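Local coordinates for protein cysteine desulfurase (Fervidobacterium islandicum, PDB 6A6E) that catalyses the pyridoxal-phosphate-dependent removal of sulfur from L-cysteine as a SufS-type desulfurase, probably supplying it for iron-sulfur cluster assembly, at residues H235-P240 with D301-I306; T241-L246 with V294-T299; A41-C46 with S400-N405; I18-D21 with L25-N28. All coordinates share one frame; numbering follows the deposited sequence.

Contact 1 (H235-P240 with D301-I306); sequences HKILGP and DYLESI. With PLP (pyridoxal-5'-phosphate), chain E.
The Y302 ring receives the methyl CD1 of L238 obliquely at CE2, 4.0 Å away, the two side chains crossing at about a right angle. A second ring of the same loop, the imidazole of H235, lies well away from the helix and faces the cofactor. It offers its edge, nearly in plane, to the phosphate: NE2 donates to O3P of PLP over 2.8 Å, with an N-H...O angle of 156°. The other ring nitrogen, ND1, is hydrogen-bonded to S42 OG, so the imidazole is gripped at both nitrogens and its rotation is fixed. A chi1 of 66°, with CG between the backbone N and the carbonyl carbon, swings the ring to the phosphate. An alanine here is likely to leave the phosphate oxygen without this N-H and S42 without its ring partner.

Against the helix the loop packs through aliphatic side chains. L303 divides its branches, CD1 lying 3.6 Å from CG1 of I237 and CD2 3.8 Å from CD1 of L238. Y302 points its hydroxyl elsewhere, to D21. Next to H235, the extended chain of K236 ends in the 1.3 Å covalent bond from NZ to C4A of PLP, the internal aldimine. S233, H235 and K236 form the Ser-x-His-Lys signature of fold type I, class V enzymes, and helix 290-306 packs on the I237 and L238 that follow it.

Contact 2 (T241-L246 with V294-T299); sequences TGIGVL and VGLGYT
L296 meets V245 through a single pair of methyls, CD2 of the leucine lying 3.9 Å from CG2 of the valine, and this is the tight part of the contact. The two side chains meet at a slant. With chi1 at -180° the leucine's CG stands opposite its backbone N, which carries the branched end out from helix 290-306 toward the strand. The looser part lies two residues earlier, where CG1 of I243 comes no nearer to the same CD2 than 4.5 Å, although I243 and L296 have the closest CA atoms of the two segments, 7.7 Å apart. Looseness here does not mean solvent: all three side chains are buried, so the whole contact is apolar core.

Within the helix, G295 O accepts both T299 N and T299 OG1, each at 2.9 Å, and the hydroxyl approaches from above the carbonyl plane, 38° out of it.

Strand 244-248 runs antiparallel to both its neighbours, 97-100 and 229-233, in the large sheet of the cofactor-binding domain. V86 of helix 70-90 touches V245 and L296 alike, while I237 adds to the leucine's surroundings, so that two helices pack together against this part of the sheet.

Contact 3 (A41-C46 with S400-N405); sequences ASTLKC and SVYLYN
The phenol of Y404 reaches the backbone of L44 by one almost ideal hydrogen bond: L44 N donates to Y404 OH over 3.0 Å at an N-H...O angle of 175°. The same hydroxyl is bonded to N39 OD1, so it serves two partners in a buried setting. Polar bonds also shape each segment internally. N405 OD1 takes the N-H of Y402 on a lone pair in its carbonyl plane at 2.9 Å, within a type I turn from Y402 to N405. In the other segment K45 NZ folds back to T43 O, also 2.9 Å away.

Contacts with the rings form the second group. CG of Y404 lies between its backbone N and carbonyl carbon (chi1 40°), with the ring reaching across to L44. CD1 of L44 lies over one face of this ring, 4.1 Å from the centroid and 21° off the normal, a CH-pi contact. T43 CB lies 3.4 Å from Y404 OH, and CG2 of T43 reaches CD2 of Y402 obliquely at 3.7 Å, while T43 OG1 turns instead to H235 O and L238 N. A phenylalanine in place of Y404 would probably keep the ring beside L44 but leave both the L44 N-H and N39 OD1 without their mate.

Y36 of strand 32-36 flanks both L44 and Y404. The contact thus joins the loop leading into helix 47-59, with C46 at its N-cap, to the link between strand 396-400 and helix 407-423.

Contact 4 (I18-D21 with L25-N28); sequences ILND and LKRN. With GOL (glycerol), chain I.
L19 and L25 lie nearest each other, their CA atoms 7.5 Å apart: the first belongs to the last part of helix 12-20, where D21 N bonds I18 O at 2.8 Å, and a 3-10 segment that includes L25 and K26 follows a few residues on. The apolar half supplies most of the buried area, though through one loose pair. CD1 of L25 comes to 4.2 Å from CG of L19, the two side chains crossing at about a right angle, and the same methyl lies 3.8 Å from L19 O. A chi1 of -63°, with CG of L25 anti to its carbonyl carbon, leaves CD1 directed at L19, and the side chain also touches L44.

The polar half runs through a glycerol, probably left from the crystallisation liquor. Its O1 donates to N20 OD1 at 2.7 Å and accepts from K26 NZ at 3.3 Å, so one hydroxyl bridges the two residues. A second link, from K26 NZ to glycerol O3, is weak at 3.4 Å. The lysine chain bends at chi2 and chi3 to bring its ammonium there. D21 looks elsewhere, to Y302, and R27 forms a salt bridge with E74 of the second subunit.

N20 OD1 and K26 NZ are not directly hydrogen-bonded at 3.8 Å and are bridged here by the glycerol. Such chemistry implies a surface contact of a leucine pair beside a solvent-mediated polar link, where water may replace the glycerol outside the crystal.

Burial and chemistry change together across these four contacts. Contacts 1, 2 and 3 are buried, whereas contact 4 lies at the surface, its centre about 23 Å from that of the chain. Contacts 1 and 2 share helix 290-306 and use aliphatic packing between their segments, contact 2 being nested along the chain within the loop that contact 1 closes. Contact 3, spanning 354 residues, adds a buried hydrogen bond and meets the cofactor-bearing loop of contact 1 where G239 O pairs with K45 NZ. Contact 4 precedes the others in sequence but touches contacts 1 and 3, I18 packing on both I306 and L403. Contacts 2 and 4 do not meet, their nearest atoms about 10 Å apart.

Contact 1 (H235-P240 with D301-I306)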
# COMPACT_ATOMS: atom_id res chain seq x y z
N HIS A 235 -8.69 -4.46 -5.15
CA HIS A 235 -9.87 -4.66 -4.27
C HIS A 235 -11.19 -4.66 -5.05
O HIS A 235 -12.19 -5.16 -4.52
CB HIS A 235 -9.99 -3.67 -3.08
CG HIS A 235 -10.22 -2.24 -3.50
ND1 HIS A 235 -11.47 -1.66 -3.52
CD2 HIS A 235 -9.34 -1.27 -3.89
CE1 HIS A 235 -11.36 -0.41 -3.95
NE2 HIS A 235 -10.07 -0.16 -4.20
N LYS A 236 -11.15 -4.12 -6.28
CA LYS A 236 -12.25 -4.13 -7.20
C LYS A 236 -12.39 -5.36 -8.10
O LYS A 236 -13.41 -5.49 -8.79
CB LYS A 236 -12.33 -2.86 -8.05
CG LYS A 236 -12.68 -1.63 -7.20
CD LYS A 236 -12.87 -0.38 -8.07
CE LYS A 236 -13.03 0.84 -7.20
NZ LYS A 236 -13.03 2.06 -8.07
N ILE A 237 -11.44 -6.30 -8.00
CA ILE A 237 -11.49 -7.54 -8.73
C ILE A 237 -11.42 -8.74 -7.80
O ILE A 237 -10.61 -9.66 -8.04
CB ILE A 237 -10.41 -7.50 -9.84
CG1 ILE A 237 -10.56 -8.68 -10.81
CG2 ILE A 237 -9.00 -7.42 -9.30
CD1 ILE A 237 -9.66 -8.63 -12.05
N LEU A 238 -12.17 -8.71 -6.70
CA LEU A 238 -12.14 -9.75 -5.66
C LEU A 238 -10.87 -9.82 -4.85
O LEU A 238 -10.73 -10.66 -3.96
CB LEU A 238 -12.41 -11.16 -6.24
CG LEU A 238 -13.58 -11.32 -7.20
CD1 LEU A 238 -13.56 -12.72 -7.75
CD2 LEU A 238 -14.88 -11.09 -6.46
N GLY A 239 -9.95 -8.88 -5.05
CA GLY A 239 -8.63 -8.98 -4.46
C GLY A 239 -8.44 -8.32 -3.14
O GLY A 239 -9.35 -7.64 -2.62
N PRO A 240 -7.27 -8.50 -2.57
CA PRO A 240 -6.87 -7.85 -1.33
C PRO A 240 -6.95 -6.34 -1.43
O PRO A 240 -6.91 -5.79 -2.52
CB PRO A 240 -5.42 -8.31 -1.11
CG PRO A 240 -5.09 -9.36 -2.14
CD PRO A 240 -6.12 -9.19 -3.24
N ASP A 301 -5.92 -16.43 -10.56
CA ASP A 301 -6.09 -17.85 -10.79
C ASP A 301 -7.56 -18.29 -10.64
O ASP A 301 -8.04 -19.12 -11.42
CB ASP A 301 -5.26 -18.75 -9.85
CG ASP A 301 -3.73 -18.58 -10.01
OD1 ASP A 301 -3.26 -18.13 -11.09
OD2 ASP A 301 -3.03 -18.91 -9.04
N TYR A 302 -8.24 -17.79 -9.63
CA TYR A 302 -9.65 -18.10 -9.42
C TYR A 302 -10.54 -17.67 -10.60
O TYR A 302 -11.36 -18.46 -11.14
CB TYR A 302 -10.12 -17.46 -8.13
CG TYR A 302 -11.58 -17.61 -7.84
CD1 TYR A 302 -12.09 -18.77 -7.29
CD2 TYR A 302 -12.47 -16.57 -8.10
CE1 TYR A 302 -13.45 -18.90 -7.00
CE2 TYR A 302 -13.83 -16.70 -7.87
CZ TYR A 302 -14.32 -17.86 -7.31
OH TYR A 302 -15.68 -17.96 -7.06
N LEU A 303 -10.36 -16.45 -11.06
CA LEU A 303 -11.14 -15.98 -12.16
C LEU A 303 -10.87 -16.83 -13.42
O LEU A 303 -11.78 -17.08 -14.19
CB LEU A 303 -10.86 -14.52 -12.45
CG LEU A 303 -11.34 -13.53 -11.36
CD1 LEU A 303 -10.77 -12.16 -11.65
CD2 LEU A 303 -12.84 -13.47 -11.39
N GLU A 304 -9.62 -17.22 -13.66
CA GLU A 304 -9.30 -17.97 -14.87
C GLU A 304 -9.81 -19.40 -14.73
O GLU A 304 -10.11 -19.98 -15.73
CB GLU A 304 -7.82 -17.97 -15.22
CG GLU A 304 -7.10 -16.65 -15.12
CD GLU A 304 -6.72 -15.97 -16.40
OE1 GLU A 304 -7.62 -15.76 -17.23
OE2 GLU A 304 -5.53 -15.52 -16.51
N SER A 305 -9.92 -19.95 -13.52
CA SER A 305 -10.53 -21.27 -13.32
C SER A 305 -12.04 -21.29 -13.64
O SER A 305 -12.50 -22.23 -14.23
CB SER A 305 -10.31 -21.83 -11.92
OG SER A 305 -11.31 -21.42 -11.00
N ILE A 306 -12.79 -20.26 -13.25
CA ILE A 306 -14.15 -20.10 -13.67
C ILE A 306 -14.18 -19.90 -15.16
O ILE A 306 -15.06 -20.41 -15.86
CB ILE A 306 -14.75 -18.84 -13.04
CG1 ILE A 306 -14.94 -19.06 -11.55
CG2 ILE A 306 -16.08 -18.48 -13.71
CD1 ILE A 306 -15.42 -17.78 -10.86
N1 PLP E . -11.07 5.40 -11.04
C2 PLP E . -12.19 4.74 -11.19
C2A PLP E . -12.97 4.86 -12.46
C3 PLP E . -12.65 3.93 -10.06
O3 PLP E . -13.80 3.29 -10.19
C4 PLP E . -11.84 3.82 -8.85
C4A PLP E . -12.18 2.96 -7.73
C5 PLP E . -10.62 4.63 -8.78
C6 PLP E . -10.33 5.36 -9.89
C5A PLP E . -9.73 4.67 -7.53
O4P PLP E . -9.31 3.45 -6.94
P PLP E . -8.60 3.29 -5.49
O1P PLP E . -7.29 3.96 -5.52
O2P PLP E . -9.64 3.86 -4.57
O3P PLP E . -8.47 1.79 -5.44

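Contact 2 (T241-L246 with V294-T299)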
# COMPACT_ATOMS: atom_id res chain seq x y z
N THR A 241 -7.04 -5.68 -0.29
CA THR A 241 -6.84 -4.26 -0.26
C THR A 241 -5.35 -3.97 -0.25
O THR A 241 -4.53 -4.84 -0.00
CB THR A 241 -7.54 -3.56 0.95
OG1 THR A 241 -7.21 -4.22 2.17
CG2 THR A 241 -9.08 -3.63 0.82
N GLY A 242 -5.02 -2.72 -0.54
CA GLY A 242 -3.65 -2.22 -0.43
C GLY A 242 -2.74 -2.55 -1.60
O GLY A 242 -1.55 -2.26 -1.48
N ILE A 243 -3.28 -3.16 -2.67
CA ILE A 243 -2.53 -3.64 -3.82
C ILE A 243 -3.14 -3.11 -5.10
O ILE A 243 -4.34 -3.12 -5.30
CB ILE A 243 -2.35 -5.15 -3.82
CG1 ILE A 243 -1.35 -5.57 -4.91
CG2 ILE A 243 -3.65 -5.90 -3.94
CD1 ILE A 243 0.09 -5.26 -4.63
N GLY A 244 -2.30 -2.50 -5.91
CA GLY A 244 -2.68 -2.12 -7.28
C GLY A 244 -1.59 -2.53 -8.26
O GLY A 244 -0.51 -3.06 -7.87
N VAL A 245 -1.85 -2.21 -9.52
CA VAL A 245 -1.00 -2.51 -10.64
C VAL A 245 -0.82 -1.32 -11.51
O VAL A 245 -1.78 -0.56 -11.81
CB VAL A 245 -1.59 -3.65 -11.52
CG1 VAL A 245 -0.76 -3.85 -12.80
CG2 VAL A 245 -1.58 -4.91 -10.71
N LEU A 246 0.42 -1.13 -11.94
CA LEU A 246 0.71 -0.16 -13.02
C LEU A 246 1.42 -0.91 -14.10
O LEU A 246 2.49 -1.53 -13.85
CB LEU A 246 1.58 0.98 -12.53
CG LEU A 246 2.27 1.88 -13.57
CD1 LEU A 246 1.26 2.78 -14.15
CD2 LEU A 246 3.23 2.78 -12.84
N VAL A 294 0.66 -11.55 -3.98
CA VAL A 294 0.45 -12.99 -4.04
C VAL A 294 -1.05 -13.30 -4.05
O VAL A 294 -1.52 -14.11 -4.84
CB VAL A 294 1.14 -13.72 -2.86
CG1 VAL A 294 0.78 -15.21 -2.79
CG2 VAL A 294 2.63 -13.64 -3.01
N GLY A 295 -1.80 -12.64 -3.18
CA GLY A 295 -3.27 -12.74 -3.16
C GLY A 295 -3.93 -12.33 -4.44
O GLY A 295 -4.87 -12.99 -4.91
N LEU A 296 -3.49 -11.24 -5.02
CA LEU A 296 -3.99 -10.82 -6.30
C LEU A 296 -3.78 -11.90 -7.38
O LEU A 296 -4.65 -12.15 -8.23
CB LEU A 296 -3.42 -9.49 -6.74
CG LEU A 296 -3.87 -8.93 -8.09
CD1 LEU A 296 -5.37 -8.69 -8.07
CD2 LEU A 296 -3.18 -7.65 -8.42
N GLY A 297 -2.59 -12.45 -7.39
CA GLY A 297 -2.25 -13.58 -8.24
C GLY A 297 -3.22 -14.75 -8.07
O GLY A 297 -3.69 -15.31 -9.04
N TYR A 298 -3.55 -15.07 -6.82
CA TYR A 298 -4.51 -16.13 -6.55
C TYR A 298 -5.94 -15.78 -6.95
O TYR A 298 -6.68 -16.67 -7.36
CB TYR A 298 -4.46 -16.53 -5.09
CG TYR A 298 -3.18 -17.25 -4.69
CD1 TYR A 298 -2.57 -18.18 -5.52
CD2 TYR A 298 -2.62 -17.04 -3.44
CE1 TYR A 298 -1.43 -18.84 -5.12
CE2 TYR A 298 -1.46 -17.70 -3.05
CZ TYR A 298 -0.88 -18.58 -3.90
OH TYR A 298 0.24 -19.22 -3.45
N THR A 299 -6.31 -14.50 -6.86
CA THR A 299 -7.57 -14.00 -7.40
C THR A 299 -7.68 -14.18 -8.89
O THR A 299 -8.70 -14.67 -9.43
CB THR A 299 -7.73 -12.52 -7.01
OG1 THR A 299 -7.62 -12.42 -5.57
CG2 THR A 299 -8.98 -11.94 -7.45

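Contact 3 (A41-C46 with S400-N405)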
# COMPACT_ATOMS: atom_id res chain seq x y z
N ALA A 41 -17.68 0.30 -5.77
CA ALA A 41 -16.89 0.82 -4.70
C ALA A 41 -15.83 -0.19 -4.23
O ALA A 41 -14.69 0.21 -3.94
CB ALA A 41 -17.79 1.21 -3.52
N SER A 42 -16.22 -1.44 -4.00
CA SER A 42 -15.31 -2.53 -3.76
C SER A 42 -16.05 -3.85 -3.86
O SER A 42 -17.29 -3.87 -3.90
CB SER A 42 -14.60 -2.43 -2.41
OG SER A 42 -13.38 -3.19 -2.42
N THR A 43 -15.31 -4.95 -3.98
CA THR A 43 -15.96 -6.27 -4.13
C THR A 43 -15.76 -7.17 -2.95
O THR A 43 -14.84 -7.01 -2.12
CB THR A 43 -15.48 -6.97 -5.40
OG1 THR A 43 -14.05 -7.03 -5.38
CG2 THR A 43 -15.94 -6.23 -6.68
N LEU A 44 -16.60 -8.19 -2.91
CA LEU A 44 -16.60 -9.16 -1.81
C LEU A 44 -15.49 -10.18 -2.08
O LEU A 44 -15.04 -10.33 -3.23
CB LEU A 44 -17.95 -9.88 -1.75
CG LEU A 44 -19.21 -9.07 -1.53
CD1 LEU A 44 -20.39 -10.03 -1.53
CD2 LEU A 44 -19.21 -8.22 -0.27
N LYS A 45 -15.03 -10.85 -1.03
CA LYS A 45 -13.87 -11.74 -1.11
C LYS A 45 -14.22 -13.21 -1.11
O LYS A 45 -15.14 -13.68 -0.45
CB LYS A 45 -12.90 -11.47 0.05
CG LYS A 45 -12.56 -9.99 0.29
CD LYS A 45 -12.21 -9.22 -0.99
CE LYS A 45 -11.92 -7.76 -0.73
NZ LYS A 45 -11.98 -7.04 -2.04
N CYS A 46 -13.42 -13.93 -1.89
CA CYS A 46 -13.55 -15.35 -2.11
C CYS A 46 -12.85 -16.11 -1.01
O CYS A 46 -11.68 -15.86 -0.71
CB CYS A 46 -12.92 -15.68 -3.46
SG CYS A 46 -12.82 -17.44 -3.72
N SER A 400 -24.52 -1.40 -8.71
CA SER A 400 -23.46 -1.96 -9.54
C SER A 400 -23.37 -3.47 -9.33
O SER A 400 -23.46 -3.95 -8.19
CB SER A 400 -22.16 -1.23 -9.22
OG SER A 400 -21.82 -1.28 -7.82
N VAL A 401 -23.19 -4.22 -10.43
CA VAL A 401 -23.24 -5.67 -10.41
C VAL A 401 -21.86 -6.28 -10.66
O VAL A 401 -21.00 -5.67 -11.30
CB VAL A 401 -24.23 -6.26 -11.47
CG1 VAL A 401 -25.64 -5.91 -11.12
CG2 VAL A 401 -23.97 -5.72 -12.88
N TYR A 402 -21.69 -7.52 -10.16
CA TYR A 402 -20.47 -8.27 -10.42
C TYR A 402 -20.77 -9.78 -10.33
O TYR A 402 -21.94 -10.20 -10.34
CB TYR A 402 -19.35 -7.83 -9.42
CG TYR A 402 -17.93 -8.20 -9.88
CD1 TYR A 402 -17.48 -7.85 -11.13
CD2 TYR A 402 -17.05 -8.83 -9.04
CE1 TYR A 402 -16.20 -8.15 -11.57
CE2 TYR A 402 -15.75 -9.14 -9.47
CZ TYR A 402 -15.34 -8.80 -10.74
OH TYR A 402 -14.07 -9.10 -11.15
N LEU A 403 -19.72 -10.58 -10.25
CA LEU A 403 -19.75 -12.00 -10.52
C LEU A 403 -20.84 -12.79 -9.81
O LEU A 403 -21.56 -13.60 -10.44
CB LEU A 403 -18.39 -12.61 -10.11
CG LEU A 403 -18.26 -14.12 -10.23
CD1 LEU A 403 -18.50 -14.48 -11.68
CD2 LEU A 403 -16.91 -14.63 -9.80
N TYR A 404 -20.92 -12.58 -8.49
CA TYR A 404 -21.76 -13.31 -7.58
C TYR A 404 -23.20 -12.67 -7.50
O TYR A 404 -23.99 -13.03 -6.63
CB TYR A 404 -21.10 -13.36 -6.15
CG TYR A 404 -20.43 -12.02 -5.78
CD1 TYR A 404 -21.19 -10.84 -5.61
CD2 TYR A 404 -19.04 -11.92 -5.70
CE1 TYR A 404 -20.59 -9.61 -5.35
CE2 TYR A 404 -18.40 -10.68 -5.47
CZ TYR A 404 -19.18 -9.54 -5.29
OH TYR A 404 -18.58 -8.35 -5.10
N ASN A 405 -23.52 -11.72 -8.34
CA ASN A 405 -24.89 -11.19 -8.38
C ASN A 405 -25.79 -12.03 -9.32
O ASN A 405 -25.32 -12.75 -10.18
CB ASN A 405 -24.94 -9.72 -8.79
CG ASN A 405 -24.42 -8.78 -7.71
OD1 ASN A 405 -23.51 -7.97 -7.99
ND2 ASN A 405 -24.96 -8.87 -6.47

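Contact 4 (I18-D21 with L25-N28)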
# COMPACT_ATOMS: atom_id res chain seq x y z
N ILE A 18 -20.04 -20.94 -7.33
CA ILE A 18 -19.52 -19.59 -7.24
C ILE A 18 -20.09 -18.83 -6.04
O ILE A 18 -19.33 -18.38 -5.19
CB ILE A 18 -19.71 -18.85 -8.54
CG1 ILE A 18 -18.82 -19.53 -9.60
CG2 ILE A 18 -19.39 -17.37 -8.37
CD1 ILE A 18 -19.16 -19.14 -11.04
N LEU A 19 -21.42 -18.74 -5.93
CA LEU A 19 -22.01 -18.04 -4.82
C LEU A 19 -21.54 -18.61 -3.49
O LEU A 19 -21.33 -17.85 -2.50
CB LEU A 19 -23.55 -18.06 -4.90
CG LEU A 19 -24.33 -17.02 -5.72
CD1 LEU A 19 -23.59 -16.46 -6.90
CD2 LEU A 19 -25.66 -17.64 -6.18
N ASN A 20 -21.34 -19.92 -3.41
CA ASN A 20 -20.89 -20.45 -2.12
C ASN A 20 -19.44 -20.03 -1.76
O ASN A 20 -19.04 -20.19 -0.64
CB ASN A 20 -21.06 -21.99 -2.06
CG ASN A 20 -22.52 -22.41 -1.74
OD1 ASN A 20 -23.34 -21.61 -1.23
ND2 ASN A 20 -22.85 -23.69 -2.07
N ASP A 21 -18.68 -19.53 -2.72
CA ASP A 21 -17.31 -19.04 -2.47
C ASP A 21 -17.31 -17.72 -1.67
O ASP A 21 -16.26 -17.36 -1.15
CB ASP A 21 -16.59 -18.80 -3.80
CG ASP A 21 -16.20 -20.08 -4.51
OD1 ASP A 21 -15.86 -21.00 -3.78
OD2 ASP A 21 -16.17 -20.11 -5.76
N LEU A 25 -22.38 -13.39 1.50
CA LEU A 25 -23.71 -13.55 0.96
C LEU A 25 -24.69 -14.23 1.96
O LEU A 25 -25.89 -14.03 1.84
CB LEU A 25 -23.66 -14.30 -0.39
CG LEU A 25 -22.91 -13.59 -1.49
CD1 LEU A 25 -22.90 -14.43 -2.76
CD2 LEU A 25 -23.52 -12.22 -1.66
N LYS A 26 -24.17 -14.91 2.98
CA LYS A 26 -24.99 -15.50 4.06
C LYS A 26 -25.39 -14.52 5.13
O LYS A 26 -26.04 -14.92 6.09
CB LYS A 26 -24.24 -16.58 4.81
CG LYS A 26 -23.54 -17.64 4.00
CD LYS A 26 -24.49 -18.38 3.11
CE LYS A 26 -23.99 -19.82 2.95
NZ LYS A 26 -24.89 -20.56 2.02
N ARG A 27 -24.93 -13.28 5.05
CA ARG A 27 -25.26 -12.28 6.03
C ARG A 27 -26.76 -11.93 5.81
O ARG A 27 -27.22 -11.86 4.67
CB ARG A 27 -24.41 -11.00 5.87
CG ARG A 27 -22.96 -10.96 6.45
CD ARG A 27 -22.88 -10.95 7.96
NE ARG A 27 -23.59 -9.80 8.56
CZ ARG A 27 -23.09 -8.57 8.70
NH1 ARG A 27 -21.85 -8.27 8.31
NH2 ARG A 27 -23.80 -7.63 9.27
N ASN A 28 -27.49 -11.66 6.89
CA ASN A 28 -28.85 -11.11 6.79
C ASN A 28 -28.88 -9.73 7.43
O ASN A 28 -28.27 -9.54 8.49
CB ASN A 28 -29.87 -12.01 7.53
CG ASN A 28 -29.99 -13.39 6.89
OD1 ASN A 28 -30.19 -13.52 5.68
ND2 ASN A 28 -29.83 -14.42 7.70
C1 GOL I . -25.48 -18.91 -1.42
O1 GOL I . -24.19 -19.09 -0.83
C2 GOL I . -26.01 -17.53 -1.04
O2 GOL I . -26.26 -16.85 -2.26
C3 GOL I . -27.33 -17.56 -0.27
O3 GOL I . -27.30 -18.55 0.75